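Local coordinates for luciferase-like monooxygenase (PDB 7BIP), which probably acts as a monooxygenase that uses molecular oxygen in the biosynthesis of rishirilide, a tricyclic aromatic polyketide of Streptomyces bottropensis, at residues G4-P9 with H39-E44; D227-Y232 with T320-V325; R70-T75 with R102-F107. All coordinates share one frame; numbering follows the deposited sequence.

Overall arrangement
All three contacts join parallel strands of one curled sheet, the TIM barrel of the bacterial luciferase family. Along the chain contact 1 comes first, then contact 3, and contact 2 last. Contacts 1 and 3 each tie the two strands of a local beta-alpha-beta unit, whereas contact 2 pairs strands 228-236 and 320-324. The centres of contact 1 and contact 2 are about 9 Å apart. Those of contact 1 and contact 3 are about 10 Å apart, and those of contact 2 and contact 3 about 12 Å. Strand 39-42 lies beside strand 72-78, and strand 2-6 beside strand 320-324, so the three contacts line a common interior and the last strand closes the barrel onto the first.

Contact 1 of 3, residues G4-P9 with H39-E44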
ATOM      1  N   GLY A   4     -19.403   5.395   9.738  1.00 12.99           N
ATOM      2  CA  GLY A   4     -18.528   4.344   9.268  1.00 12.50           C
ATOM      3  C   GLY A   4     -17.800   3.705  10.427  1.00 13.85           C
ATOM      4  O   GLY A   4     -18.118   3.977  11.592  1.00 15.25           O
ATOM      5  N   ILE A   5     -16.832   2.841  10.144  1.00 11.13           N
ATOM      6  CA  ILE A   5     -16.075   2.214  11.219  1.00 12.80           C
ATOM      7  C   ILE A   5     -14.618   2.613  11.088  1.00 14.03           C
ATOM      8  O   ILE A   5     -14.106   2.843   9.987  1.00 16.68           O
ATOM      9  CB  ILE A   5     -16.202   0.678  11.240  1.00 14.42           C
ATOM     10  CG1 ILE A   5     -15.655   0.085   9.935  1.00 16.53           C
ATOM     11  CG2 ILE A   5     -17.666   0.264  11.510  1.00 14.17           C
ATOM     12  CD1 ILE A   5     -15.328  -1.414  10.030  1.00 18.64           C
ATOM     13  N   ASN A   6     -13.959   2.714  12.236  1.00 13.32           N
ATOM     14  CA  ASN A   6     -12.539   2.995  12.324  1.00 14.10           C
ATOM     15  C   ASN A   6     -11.863   1.756  12.887  1.00 13.82           C
ATOM     16  O   ASN A   6     -12.384   1.120  13.813  1.00 15.81           O
ATOM     17  CB  ASN A   6     -12.285   4.212  13.219  1.00 14.86           C
ATOM     18  CG  ASN A   6     -10.907   4.819  13.024  1.00 20.17           C
ATOM     19  OD1 ASN A   6     -10.028   4.217  12.412  1.00 23.49           O
ATOM     20  ND2 ASN A   6     -10.710   6.023  13.563  1.00 18.85           N
ATOM     21  N   LEU A   7     -10.731   1.393  12.303  1.00 14.30           N
ATOM     22  CA  LEU A   7      -9.999   0.183  12.676  1.00 11.56           C
ATOM     23  C   LEU A   7      -8.613   0.606  13.163  1.00 16.85           C
ATOM     24  O   LEU A   7      -7.599   0.425  12.490  1.00 25.71           O
ATOM     25  CB  LEU A   7      -9.926  -0.808  11.496  1.00 11.19           C
ATOM     26  CG  LEU A   7     -11.289  -1.389  11.108  1.00 15.00           C
ATOM     27  CD1 LEU A   7     -11.233  -2.184   9.795  1.00 17.32           C
ATOM     28  CD2 LEU A   7     -11.888  -2.242  12.256  1.00 16.38           C
ATOM     29  N   PHE A   8      -8.592   1.196  14.349  1.00 22.59           N
ATOM     30  CA  PHE A   8      -7.370   1.692  14.966  1.00 20.70           C
ATOM     31  C   PHE A   8      -6.817   0.571  15.830  1.00 22.07           C
ATOM     32  O   PHE A   8      -7.429   0.231  16.847  1.00 22.53           O
ATOM     33  CB  PHE A   8      -7.698   2.917  15.813  1.00 20.39           C
ATOM     34  CG  PHE A   8      -6.504   3.691  16.320  1.00 23.72           C
ATOM     35  CD1 PHE A   8      -6.449   5.067  16.152  1.00 32.29           C
ATOM     36  CD2 PHE A   8      -5.478   3.074  17.015  1.00 20.81           C
ATOM     37  CE1 PHE A   8      -5.375   5.803  16.626  1.00 30.52           C
ATOM     38  CE2 PHE A   8      -4.405   3.810  17.495  1.00 21.24           C
ATOM     39  CZ  PHE A   8      -4.360   5.173  17.298  1.00 24.04           C
ATOM     40  N   PRO A   9      -5.663  -0.020  15.493  1.00 16.72           N
ATOM     41  CA  PRO A   9      -5.130  -1.113  16.325  1.00 16.80           C
ATOM     42  C   PRO A   9      -4.447  -0.582  17.582  1.00 17.72           C
ATOM     43  O   PRO A   9      -3.594   0.303  17.520  1.00 18.14           O
ATOM     44  CB  PRO A   9      -4.126  -1.805  15.397  1.00 16.86           C
ATOM     45  CG  PRO A   9      -3.672  -0.730  14.482  1.00 22.16           C
ATOM     46  CD  PRO A   9      -4.844   0.219  14.295  1.00 22.05           C
ATOM     47  N   HIS A  39     -18.298   4.075   5.584  1.00 14.16           N
ATOM     48  CA  HIS A  39     -16.874   4.035   5.259  1.00 12.49           C
ATOM     49  C   HIS A  39     -16.146   3.068   6.184  1.00 12.51           C
ATOM     50  O   HIS A  39     -16.687   2.610   7.193  1.00 14.03           O
ATOM     51  CB  HIS A  39     -16.245   5.431   5.359  1.00 10.73           C
ATOM     52  CG  HIS A  39     -16.218   5.976   6.753  1.00 10.57           C
ATOM     53  ND1 HIS A  39     -17.124   6.912   7.197  1.00 15.18           N
ATOM     54  CD2 HIS A  39     -15.392   5.724   7.798  1.00 13.95           C
ATOM     55  CE1 HIS A  39     -16.863   7.212   8.458  1.00 16.59           C
ATOM     56  NE2 HIS A  39     -15.817   6.505   8.846  1.00 15.17           N
ATOM     57  N   VAL A  40     -14.899   2.771   5.810  1.00 12.22           N
ATOM     58  CA  VAL A  40     -13.913   2.083   6.640  1.00  9.93           C
ATOM     59  C   VAL A  40     -12.694   2.996   6.739  1.00 13.29           C
ATOM     60  O   VAL A  40     -12.161   3.441   5.714  1.00 13.67           O
ATOM     61  CB  VAL A  40     -13.511   0.716   6.043  1.00 11.94           C
ATOM     62  CG1 VAL A  40     -12.390   0.086   6.862  1.00 14.18           C
ATOM     63  CG2 VAL A  40     -14.725  -0.229   5.983  1.00 13.15           C
ATOM     64  N   LYS A  41     -12.261   3.283   7.963  1.00 13.06           N
ATOM     65  CA  LYS A  41     -11.145   4.187   8.216  1.00 12.99           C
ATOM     66  C   LYS A  41     -10.036   3.422   8.933  1.00 14.21           C
ATOM     67  O   LYS A  41     -10.306   2.475   9.668  1.00 13.84           O
ATOM     68  CB  LYS A  41     -11.620   5.384   9.077  1.00 10.19           C
ATOM     69  CG  LYS A  41     -10.534   6.364   9.522  1.00 10.33           C
ATOM     70  CD  LYS A  41     -11.166   7.542  10.274  1.00 12.14           C
ATOM     71  CE  LYS A  41     -11.914   8.481   9.336  1.00 13.82           C
ATOM     72  NZ  LYS A  41     -12.752   9.440  10.149  1.00 15.11           N
ATOM     73  N   THR A  42      -8.781   3.804   8.701  1.00 11.74           N
ATOM     74  CA  THR A  42      -7.711   3.342   9.575  1.00 14.55           C
ATOM     75  C   THR A  42      -6.638   4.420   9.646  1.00 14.50           C
ATOM     76  O   THR A  42      -6.751   5.479   9.022  1.00 13.93           O
ATOM     77  CB  THR A  42      -7.150   1.982   9.126  1.00 14.41           C
ATOM     78  OG1 THR A  42      -6.377   1.425  10.200  1.00 17.24           O
ATOM     79  CG2 THR A  42      -6.261   2.129   7.895  1.00 15.54           C
ATOM     80  N   VAL A  43      -5.573   4.124  10.395  1.00 13.92           N
ATOM     81  CA  VAL A  43      -4.656   5.139  10.899  1.00 12.21           C
ATOM     82  C   VAL A  43      -3.231   4.855  10.419  1.00 15.17           C
ATOM     83  O   VAL A  43      -2.949   3.830   9.803  1.00 15.77           O
ATOM     84  CB  VAL A  43      -4.691   5.207  12.434  1.00 20.90           C
ATOM     85  CG1 VAL A  43      -6.131   5.252  12.907  1.00 34.62           C
ATOM     86  CG2 VAL A  43      -3.973   3.994  13.015  1.00 31.65           C
ATOM     87  N   GLU A  44      -2.327   5.795  10.713  1.00 15.27           N
ATOM     88  CA  GLU A  44      -0.892   5.625  10.472  1.00 11.94           C
ATOM     89  C   GLU A  44      -0.147   5.868  11.778  1.00 14.36           C
ATOM     90  O   GLU A  44      -0.223   6.968  12.339  1.00 15.27           O
ATOM     91  CB  GLU A  44      -0.372   6.590   9.400  1.00 11.07           C
ATOM     92  CG  GLU A  44       1.123   6.406   9.099  1.00 15.22           C
ATOM     93  CD  GLU A  44       1.631   7.324   8.003  1.00 23.86           C
ATOM     94  OE1 GLU A  44       0.797   7.968   7.332  1.00 20.29           O
ATOM     95  OE2 GLU A  44       2.870   7.408   7.815  1.00 20.20           O
TER
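The imidazole of His39 lies flat against Gly4, whose CA sits 3.4 Å from the ring centroid in a CH-pi contact, while Lys41 N lies at the ring edge. At the other end of the pair Val43 CG2 stands over the centre of the Phe8 ring, 4.1 Å from its centroid. Between these two contacts run parallel strands 2-6 and 39-42, the first beta-alpha-beta unit of the TIM barrel, linked by helix 18-35. Lacking a CB, Gly4 lets the ring come this close to its backbone, and NE2 of the ring is hydrogen-bonded to Ser322 OG. The ladder is made by Ile5 N to His39 O (3.0 Å), Lys41 N to Ile5 O (2.8 Å) and Leu7 N to Lys41 O. The second of these bonds runs nearly along the C=O axis. Ile5 and Val40 lie side by side on the face covered by Ala32 of helix 18-35. Asn6 and Lys41 use the opposite face, inside the barrel, where Lys41 NZ bonds to Ser322 and His229. Beyond the ladder, Thr42 OG1, anti to its backbone N (chi1 -165°), donates to Leu7 O at 2.8 Å from above the carbonyl plane.

Contact 2 of 3, residues D227-Y232 with T320-V325; sequences DIHMSY and TISLQV
His229 and Thr320 are bridge partners on one face of the sheet, and their first torsions bring ring and methyl together. His229 CG stands anti to its carbonyl carbon (chi1 -80°), while Thr320 has OG1 in that position and so places CG2 anti to the backbone N. The two side chains run side by side, and the methyl lies over one face of the imidazole: CG2 of Thr320 is 3.8 Å from the His229 ring centroid, a CH-pi contact. The polar ends bond beyond the pair, His229 ND1 to Lys41 NZ and Thr320 OG1 to Glu225 O.

Ser231 and Ser322 occupy the same face two residues further along. Both hydroxyls sit anti to their carbonyl carbons, yet Ser231 OG meets Ser322 CB at 3.4 Å and the two OG atoms remain 4.0 Å apart. Ser231 OG lies by the side-chain amide of Asn6; Ser322 OG is hydrogen-bonded to His39 NE2 and Lys41 NZ of strand 39-42. On the other face Tyr232 (chi1 -72°) brings its CE2 to within 3.9 Å of Ile321 CD1, the two side chains crossing obliquely. Ile312 and Phe316 of helix 302-316 also pack on the tyrosine.

Five N-H...O bonds, alternating in direction as parallel pairing requires, join the backbones. They start with Thr320 N to Ile228 O at 2.9 Å and finish with Gln324 N to Tyr232 O at 2.8 Å, the straightest at 173°. Ser322 N reaches Met230 O within the carbonyl plane, whereas the terminal bond comes from above it. His229, Ser231, Thr320 and Ser322 thus share one face and Met230, Tyr232 and Ile321 the other, as in a parallel (beta/alpha) barrel, with one face to the interior and the other to the surrounding helices; strand 320-324 closes the ring against strand 2-6.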
ATOM      1  N   ASP A 227     -17.718  16.499   4.974  1.00 21.72           N
ATOM      2  CA  ASP A 227     -16.521  17.315   5.128  1.00 21.48           C
ATOM      3  C   ASP A 227     -16.065  17.431   6.574  1.00 19.64           C
ATOM      4  O   ASP A 227     -15.044  18.069   6.836  1.00 23.82           O
ATOM      5  CB  ASP A 227     -16.761  18.718   4.562  1.00 25.78           C
ATOM      6  CG  ASP A 227     -16.823  18.725   3.056  1.00 35.93           C
ATOM      7  OD1 ASP A 227     -15.896  18.167   2.428  1.00 36.74           O
ATOM      8  OD2 ASP A 227     -17.796  19.276   2.500  1.00 35.27           O
ATOM      9  N   ILE A 228     -16.798  16.839   7.518  1.00 17.02           N
ATOM     10  CA  ILE A 228     -16.498  16.960   8.938  1.00 16.73           C
ATOM     11  C   ILE A 228     -16.517  15.556   9.527  1.00 17.66           C
ATOM     12  O   ILE A 228     -17.570  14.902   9.536  1.00 17.51           O
ATOM     13  CB  ILE A 228     -17.504  17.866   9.663  1.00 18.37           C
ATOM     14  CG1 ILE A 228     -17.453  19.295   9.107  1.00 20.52           C
ATOM     15  CG2 ILE A 228     -17.247  17.876  11.160  1.00 16.97           C
ATOM     16  CD1 ILE A 228     -18.615  20.146   9.580  1.00 22.90           C
ATOM     17  N   HIS A 229     -15.359  15.094  10.005  1.00 17.39           N
ATOM     18  CA  HIS A 229     -15.193  13.745  10.538  1.00 14.44           C
ATOM     19  C   HIS A 229     -14.803  13.800  12.008  1.00 16.25           C
ATOM     20  O   HIS A 229     -14.010  14.646  12.414  1.00 16.52           O
ATOM     21  CB  HIS A 229     -14.093  12.974   9.788  1.00 17.24           C
ATOM     22  CG  HIS A 229     -14.528  12.392   8.479  1.00 19.41           C
ATOM     23  ND1 HIS A 229     -14.219  11.102   8.100  1.00 19.33           N
ATOM     24  CD2 HIS A 229     -15.213  12.935   7.444  1.00 18.14           C
ATOM     25  CE1 HIS A 229     -14.714  10.870   6.896  1.00 17.88           C
ATOM     26  NE2 HIS A 229     -15.315  11.968   6.474  1.00 17.81           N
ATOM     27  N   MET A 230     -15.349  12.883  12.807  1.00 16.05           N
ATOM     28  CA  MET A 230     -14.891  12.680  14.177  1.00 14.68           C
ATOM     29  C   MET A 230     -14.956  11.191  14.476  1.00 15.23           C
ATOM     30  O   MET A 230     -15.877  10.514  14.018  1.00 16.40           O
ATOM     31  CB  MET A 230     -15.745  13.435  15.205  1.00 15.51           C
ATOM     32  CG  MET A 230     -15.923  14.922  14.914  1.00 14.12           C
ATOM     33  SD  MET A 230     -16.838  15.720  16.240  0.92 18.16           S
ATOM     34  CE  MET A 230     -17.624  17.063  15.350  1.00 21.23           C
ATOM     35  N   SER A 231     -13.995  10.686  15.245  1.00 13.76           N
ATOM     36  CA  SER A 231     -13.976   9.278  15.638  1.00 12.40           C
ATOM     37  C   SER A 231     -14.395   9.133  17.093  1.00 15.18           C
ATOM     38  O   SER A 231     -14.037   9.960  17.936  1.00 16.12           O
ATOM     39  CB  SER A 231     -12.597   8.645  15.434  1.00 18.49           C
ATOM     40  OG  SER A 231     -12.331   8.450  14.053  1.00 24.87           O
ATOM     41  N   TYR A 232     -15.162   8.077  17.379  1.00 14.63           N
ATOM     42  CA  TYR A 232     -15.588   7.757  18.738  1.00 13.08           C
ATOM     43  C   TYR A 232     -15.369   6.277  18.988  1.00 17.07           C
ATOM     44  O   TYR A 232     -15.766   5.454  18.163  1.00 15.07           O
ATOM     45  CB  TYR A 232     -17.072   8.052  18.953  1.00 13.59           C
ATOM     46  CG  TYR A 232     -17.482   9.505  19.022  1.00 13.90           C
ATOM     47  CD1 TYR A 232     -17.520  10.183  20.235  1.00 19.53           C
ATOM     48  CD2 TYR A 232     -17.889  10.177  17.878  1.00 18.27           C
ATOM     49  CE1 TYR A 232     -17.928  11.508  20.302  1.00 20.73           C
ATOM     50  CE2 TYR A 232     -18.290  11.498  17.931  1.00 18.41           C
ATOM     51  CZ  TYR A 232     -18.314  12.151  19.144  1.00 15.82           C
ATOM     52  OH  TYR A 232     -18.708  13.459  19.186  1.00 16.28           O
ATOM     53  N   THR A 320     -19.930  13.264   9.898  1.00 13.72           N
ATOM     54  CA  THR A 320     -19.547  11.874   9.678  1.00 13.54           C
ATOM     55  C   THR A 320     -18.816  11.343  10.908  1.00 16.88           C
ATOM     56  O   THR A 320     -17.767  11.878  11.289  1.00 16.10           O
ATOM     57  CB  THR A 320     -18.669  11.761   8.434  1.00 14.68           C
ATOM     58  OG1 THR A 320     -19.406  12.232   7.293  1.00 17.08           O
ATOM     59  CG2 THR A 320     -18.246  10.321   8.208  1.00 14.62           C
ATOM     60  N   ILE A 321     -19.365  10.293  11.524  1.00 13.67           N
ATOM     61  CA  ILE A 321     -18.752   9.654  12.688  1.00 12.99           C
ATOM     62  C   ILE A 321     -18.095   8.359  12.238  1.00 12.16           C
ATOM     63  O   ILE A 321     -18.701   7.582  11.488  1.00 15.06           O
ATOM     64  CB  ILE A 321     -19.789   9.369  13.787  1.00 14.36           C
ATOM     65  CG1 ILE A 321     -20.136  10.650  14.554  1.00 15.05           C
ATOM     66  CG2 ILE A 321     -19.263   8.283  14.751  1.00 13.55           C
ATOM     67  CD1 ILE A 321     -21.251  10.499  15.599  1.00 15.38           C
ATOM     68  N   SER A 322     -16.867   8.123  12.698  1.00 13.50           N
ATOM     69  CA  SER A 322     -16.211   6.826  12.561  1.00 11.59           C
ATOM     70  C   SER A 322     -16.287   6.114  13.902  1.00 15.65           C
ATOM     71  O   SER A 322     -15.807   6.639  14.915  1.00 16.24           O
ATOM     72  CB  SER A 322     -14.749   6.955  12.118  1.00 14.38           C
ATOM     73  OG  SER A 322     -14.634   7.695  10.920  1.00 18.16           O
ATOM     74  N   LEU A 323     -16.882   4.923  13.903  1.00 11.94           N
ATOM     75  CA  LEU A 323     -17.045   4.132  15.121  1.00  9.83           C
ATOM     76  C   LEU A 323     -15.824   3.235  15.288  1.00 14.38           C
ATOM     77  O   LEU A 323     -15.607   2.320  14.493  1.00 16.05           O
ATOM     78  CB  LEU A 323     -18.329   3.310  15.039  1.00 13.05           C
ATOM     79  CG  LEU A 323     -19.589   4.107  14.691  1.00 15.24           C
ATOM     80  CD1 LEU A 323     -20.663   3.160  14.182  1.00 17.41           C
ATOM     81  CD2 LEU A 323     -20.083   4.903  15.910  1.00 16.06           C
ATOM     82  N   GLN A 324     -15.020   3.506  16.311  1.00 11.64           N
ATOM     83  CA  GLN A 324     -13.809   2.728  16.549  1.00 14.87           C
ATOM     84  C   GLN A 324     -14.180   1.447  17.298  1.00 14.14           C
ATOM     85  O   GLN A 324     -14.500   1.495  18.492  1.00 14.57           O
ATOM     86  CB  GLN A 324     -12.805   3.574  17.329  1.00 18.57           C
ATOM     87  CG  GLN A 324     -11.625   2.779  17.832  1.00 25.85           C
ATOM     88  CD  GLN A 324     -10.947   2.053  16.705  1.00 30.69           C
ATOM     89  OE1 GLN A 324     -10.724   2.623  15.639  1.00 35.60           O
ATOM     90  NE2 GLN A 324     -10.629   0.788  16.918  1.00 25.72           N
ATOM     91  N   VAL A 325     -14.125   0.292  16.620  1.00 13.08           N
ATOM     92  CA  VAL A 325     -14.780  -0.924  17.118  1.00 14.47           C
ATOM     93  C   VAL A 325     -13.806  -2.014  17.545  1.00 15.18           C
ATOM     94  O   VAL A 325     -14.260  -3.072  17.998  1.00 15.00           O
ATOM     95  CB  VAL A 325     -15.777  -1.496  16.087  1.00 14.44           C
ATOM     96  CG1 VAL A 325     -16.964  -0.541  15.873  1.00 14.87           C
ATOM     97  CG2 VAL A 325     -15.089  -1.785  14.759  1.00 14.74           C
TER

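Contact 3 of 3, residues R70-T75 with R102-F107; sequences RVRLVT and RLDVGF
Arg72 and Asp104 cross at about a right angle, with guanidinium and carboxylate planes turned 30° apart. The arginine chain bends at chi3 (68°), so that it offers the carboxylate its side, NE and NH2 together, in a salt bridge of two bonds. NE meets the syn lone pair of Asp104 OD2 at 2.9 Å, and that oxygen lies in the guanidinium plane of Arg72. NH2 reaches Asp104 OD1 at 3.0 Å, approaching from above the carboxylate plane, in keeping with the twist between the two planes. The backbone carbonyl of Arg102 covers one guanidinium face, its O 3.4 Å above the plane and offset toward the rim. NH2 is held further by Gly101 O, with a weak bond to Leu103 O.

Arg102 is turned the other way, alongside Leu73 and pointing in the same direction. Leu73 CD2 lies over one face of its guanidinium, and NH1 donates in the carbonyl plane to Val71 O at 2.8 Å. NE bonds to Ser99 O, NH2 to Ala65 O and NH1 also to Thr68 OG1, tying the arginine to the end of helix 57-67 and to the residues that follow helices 57-67 and 85-98.

Strands 72-78 and 103-107, consecutive in the barrel and linked by helix 85-98, are laddered by Leu73 N to Arg102 O, Asp104 N to Leu73 O (2.9 Å) and Thr75 N to Asp104 O (3.2 Å). Past them Thr75 OG1, in the crowded position between N and carbonyl carbon (chi1 57°), donates onto a lone pair of Gly106 O at 2.9 Å.

Asp104 is buried on the inward-facing side beside Val74, and the two-point grip of Arg72 probably keeps it ionised, its charge neutralised by the guanidinium; the two bonds, one to each carboxylate oxygen, restrict the rotation of both groups.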
ATOM      1  N   ARG A  70     -19.029  -1.002  -1.916  1.00 15.57           N
ATOM      2  CA  ARG A  70     -19.704   0.293  -1.800  1.00 18.59           C
ATOM      3  C   ARG A  70     -19.180   1.177  -0.672  1.00 17.23           C
ATOM      4  O   ARG A  70     -19.242   2.410  -0.770  1.00 17.86           O
ATOM      5  CB  ARG A  70     -21.212   0.089  -1.638  1.00 27.82           C
ATOM      6  CG  ARG A  70     -21.618  -0.695  -0.419  1.00 33.39           C
ATOM      7  CD  ARG A  70     -23.128  -0.644  -0.236  1.00 40.35           C
ATOM      8  NE  ARG A  70     -23.575  -1.487   0.868  1.00 41.93           N
ATOM      9  CZ  ARG A  70     -24.834  -1.880   1.037  1.00 43.83           C
ATOM     10  NH1 ARG A  70     -25.768  -1.501   0.170  1.00 44.20           N
ATOM     11  NH2 ARG A  70     -25.164  -2.647   2.072  1.00 34.89           N
ATOM     12  N   VAL A  71     -18.669   0.571   0.401  1.00 13.01           N
ATOM     13  CA  VAL A  71     -18.153   1.348   1.519  1.00 14.91           C
ATOM     14  C   VAL A  71     -17.009   2.255   1.049  1.00 14.40           C
ATOM     15  O   VAL A  71     -16.167   1.862   0.232  1.00 14.00           O
ATOM     16  CB  VAL A  71     -17.728   0.359   2.623  1.00 18.90           C
ATOM     17  CG1 VAL A  71     -16.401  -0.343   2.289  1.00 15.83           C
ATOM     18  CG2 VAL A  71     -17.715   0.992   3.970  1.00 26.24           C
ATOM     19  N   ARG A  72     -16.977   3.486   1.549  1.00 14.62           N
ATOM     20  CA  ARG A  72     -15.836   4.336   1.225  1.00 13.97           C
ATOM     21  C   ARG A  72     -14.618   3.940   2.065  1.00 15.38           C
ATOM     22  O   ARG A  72     -14.730   3.258   3.084  1.00 12.60           O
ATOM     23  CB  ARG A  72     -16.190   5.810   1.432  1.00 14.79           C
ATOM     24  CG  ARG A  72     -17.352   6.274   0.523  1.00 18.44           C
ATOM     25  CD  ARG A  72     -17.463   7.800   0.446  1.00 16.25           C
ATOM     26  NE  ARG A  72     -16.333   8.419  -0.259  1.00 17.97           N
ATOM     27  CZ  ARG A  72     -16.181   8.442  -1.583  1.00 17.50           C
ATOM     28  NH1 ARG A  72     -17.080   7.878  -2.376  1.00 18.38           N
ATOM     29  NH2 ARG A  72     -15.109   9.029  -2.109  1.00 14.45           N
ATOM     30  N   LEU A  73     -13.437   4.350   1.599  1.00 12.24           N
ATOM     31  CA  LEU A  73     -12.175   4.082   2.287  1.00 14.34           C
ATOM     32  C   LEU A  73     -11.567   5.414   2.700  1.00 12.85           C
ATOM     33  O   LEU A  73     -11.418   6.306   1.865  1.00 11.90           O
ATOM     34  CB  LEU A  73     -11.195   3.319   1.376  1.00 13.64           C
ATOM     35  CG  LEU A  73     -11.539   1.908   0.893  1.00 15.00           C
ATOM     36  CD1 LEU A  73     -12.118   1.025   2.010  1.00 14.24           C
ATOM     37  CD2 LEU A  73     -12.497   1.969  -0.273  1.00 13.33           C
ATOM     38  N   VAL A  74     -11.213   5.561   3.979  1.00 12.14           N
ATOM     39  CA  VAL A  74     -10.767   6.858   4.487  1.00 13.19           C
ATOM     40  C   VAL A  74      -9.471   6.711   5.270  1.00 12.49           C
ATOM     41  O   VAL A  74      -9.385   5.892   6.191  1.00 12.23           O
ATOM     42  CB  VAL A  74     -11.840   7.522   5.372  1.00 14.61           C
ATOM     43  CG1 VAL A  74     -11.422   8.965   5.715  1.00 15.15           C
ATOM     44  CG2 VAL A  74     -13.202   7.489   4.689  1.00 12.57           C
ATOM     45  N   THR A  75      -8.471   7.530   4.938  1.00 13.08           N
ATOM     46  CA  THR A  75      -7.286   7.604   5.786  1.00 12.03           C
ATOM     47  C   THR A  75      -7.560   8.544   6.957  1.00 12.66           C
ATOM     48  O   THR A  75      -8.026   9.671   6.769  1.00 15.48           O
ATOM     49  CB  THR A  75      -6.047   8.065   5.003  1.00 13.66           C
ATOM     50  OG1 THR A  75      -6.270   9.337   4.374  1.00 13.89           O
ATOM     51  CG2 THR A  75      -5.683   7.044   3.933  1.00 13.92           C
ATOM     52  N   ARG A 102     -13.748   5.579  -4.362  1.00 12.11           N
ATOM     53  CA  ARG A 102     -14.349   5.525  -3.031  1.00 10.93           C
ATOM     54  C   ARG A 102     -13.443   6.091  -1.942  1.00 12.20           C
ATOM     55  O   ARG A 102     -13.781   5.989  -0.758  1.00 13.46           O
ATOM     56  CB  ARG A 102     -14.733   4.082  -2.677  1.00 12.59           C
ATOM     57  CG  ARG A 102     -15.898   3.519  -3.499  1.00 11.65           C
ATOM     58  CD  ARG A 102     -16.253   2.099  -3.061  1.00 10.75           C
ATOM     59  NE  ARG A 102     -15.266   1.105  -3.501  1.00 12.33           N
ATOM     60  CZ  ARG A 102     -14.905   0.041  -2.784  1.00 13.20           C
ATOM     61  NH1 ARG A 102     -15.422  -0.160  -1.577  1.00 14.18           N
ATOM     62  NH2 ARG A 102     -14.020  -0.821  -3.272  1.00 11.59           N
ATOM     63  N   LEU A 103     -12.324   6.719  -2.309  1.00 10.95           N
ATOM     64  CA  LEU A 103     -11.323   7.159  -1.344  1.00 12.08           C
ATOM     65  C   LEU A 103     -11.570   8.596  -0.885  1.00 11.36           C
ATOM     66  O   LEU A 103     -11.830   9.488  -1.698  1.00 13.80           O
ATOM     67  CB  LEU A 103      -9.923   7.059  -1.969  1.00 11.18           C
ATOM     68  CG  LEU A 103      -8.727   7.568  -1.161  1.00  9.75           C
ATOM     69  CD1 LEU A 103      -8.521   6.709   0.080  1.00 12.60           C
ATOM     70  CD2 LEU A 103      -7.479   7.530  -2.021  1.00 10.47           C
ATOM     71  N   ASP A 104     -11.463   8.818   0.429  1.00 11.88           N
ATOM     72  CA  ASP A 104     -11.358  10.144   1.025  1.00 13.06           C
ATOM     73  C   ASP A 104     -10.066  10.185   1.828  1.00 16.58           C
ATOM     74  O   ASP A 104      -9.752   9.224   2.538  1.00 13.51           O
ATOM     75  CB  ASP A 104     -12.551  10.451   1.956  1.00 11.95           C
ATOM     76  CG  ASP A 104     -13.893  10.194   1.289  1.00 19.09           C
ATOM     77  OD1 ASP A 104     -14.113  10.705   0.178  1.00 19.65           O
ATOM     78  OD2 ASP A 104     -14.724   9.470   1.872  1.00 22.31           O
ATOM     79  N   VAL A 105      -9.311  11.284   1.728  1.00 13.33           N
ATOM     80  CA  VAL A 105      -7.952  11.313   2.272  1.00 12.59           C
ATOM     81  C   VAL A 105      -7.886  12.324   3.413  1.00 13.65           C
ATOM     82  O   VAL A 105      -7.835  13.541   3.194  1.00 14.06           O
ATOM     83  CB  VAL A 105      -6.904  11.631   1.207  1.00 14.56           C
ATOM     84  CG1 VAL A 105      -5.514  11.551   1.844  1.00 11.28           C
ATOM     85  CG2 VAL A 105      -7.017  10.639   0.053  1.00 13.80           C
ATOM     86  N   GLY A 106      -7.843  11.820   4.642  1.00 12.40           N
ATOM     87  CA  GLY A 106      -7.475  12.642   5.781  1.00 13.45           C
ATOM     88  C   GLY A 106      -5.965  12.683   5.960  1.00 13.91           C
ATOM     89  O   GLY A 106      -5.284  11.661   5.866  1.00 11.83           O
ATOM     90  N   PHE A 107      -5.457  13.893   6.202  1.00 13.36           N
ATOM     91  CA  PHE A 107      -4.054  14.165   6.499  1.00 11.65           C
ATOM     92  C   PHE A 107      -3.967  14.681   7.931  1.00 14.18           C
ATOM     93  O   PHE A 107      -4.761  15.535   8.329  1.00 15.39           O
ATOM     94  CB  PHE A 107      -3.458  15.248   5.573  1.00 12.22           C
ATOM     95  CG  PHE A 107      -3.486  14.927   4.086  1.00 12.05           C
ATOM     96  CD1 PHE A 107      -2.303  14.600   3.414  1.00 18.58           C
ATOM     97  CD2 PHE A 107      -4.653  15.045   3.346  1.00 13.19           C
ATOM     98  CE1 PHE A 107      -2.300  14.338   2.038  1.00 17.18           C
ATOM     99  CE2 PHE A 107      -4.663  14.798   1.967  1.00 16.69           C
ATOM    100  CZ  PHE A 107      -3.477  14.438   1.312  1.00 14.65           C
TER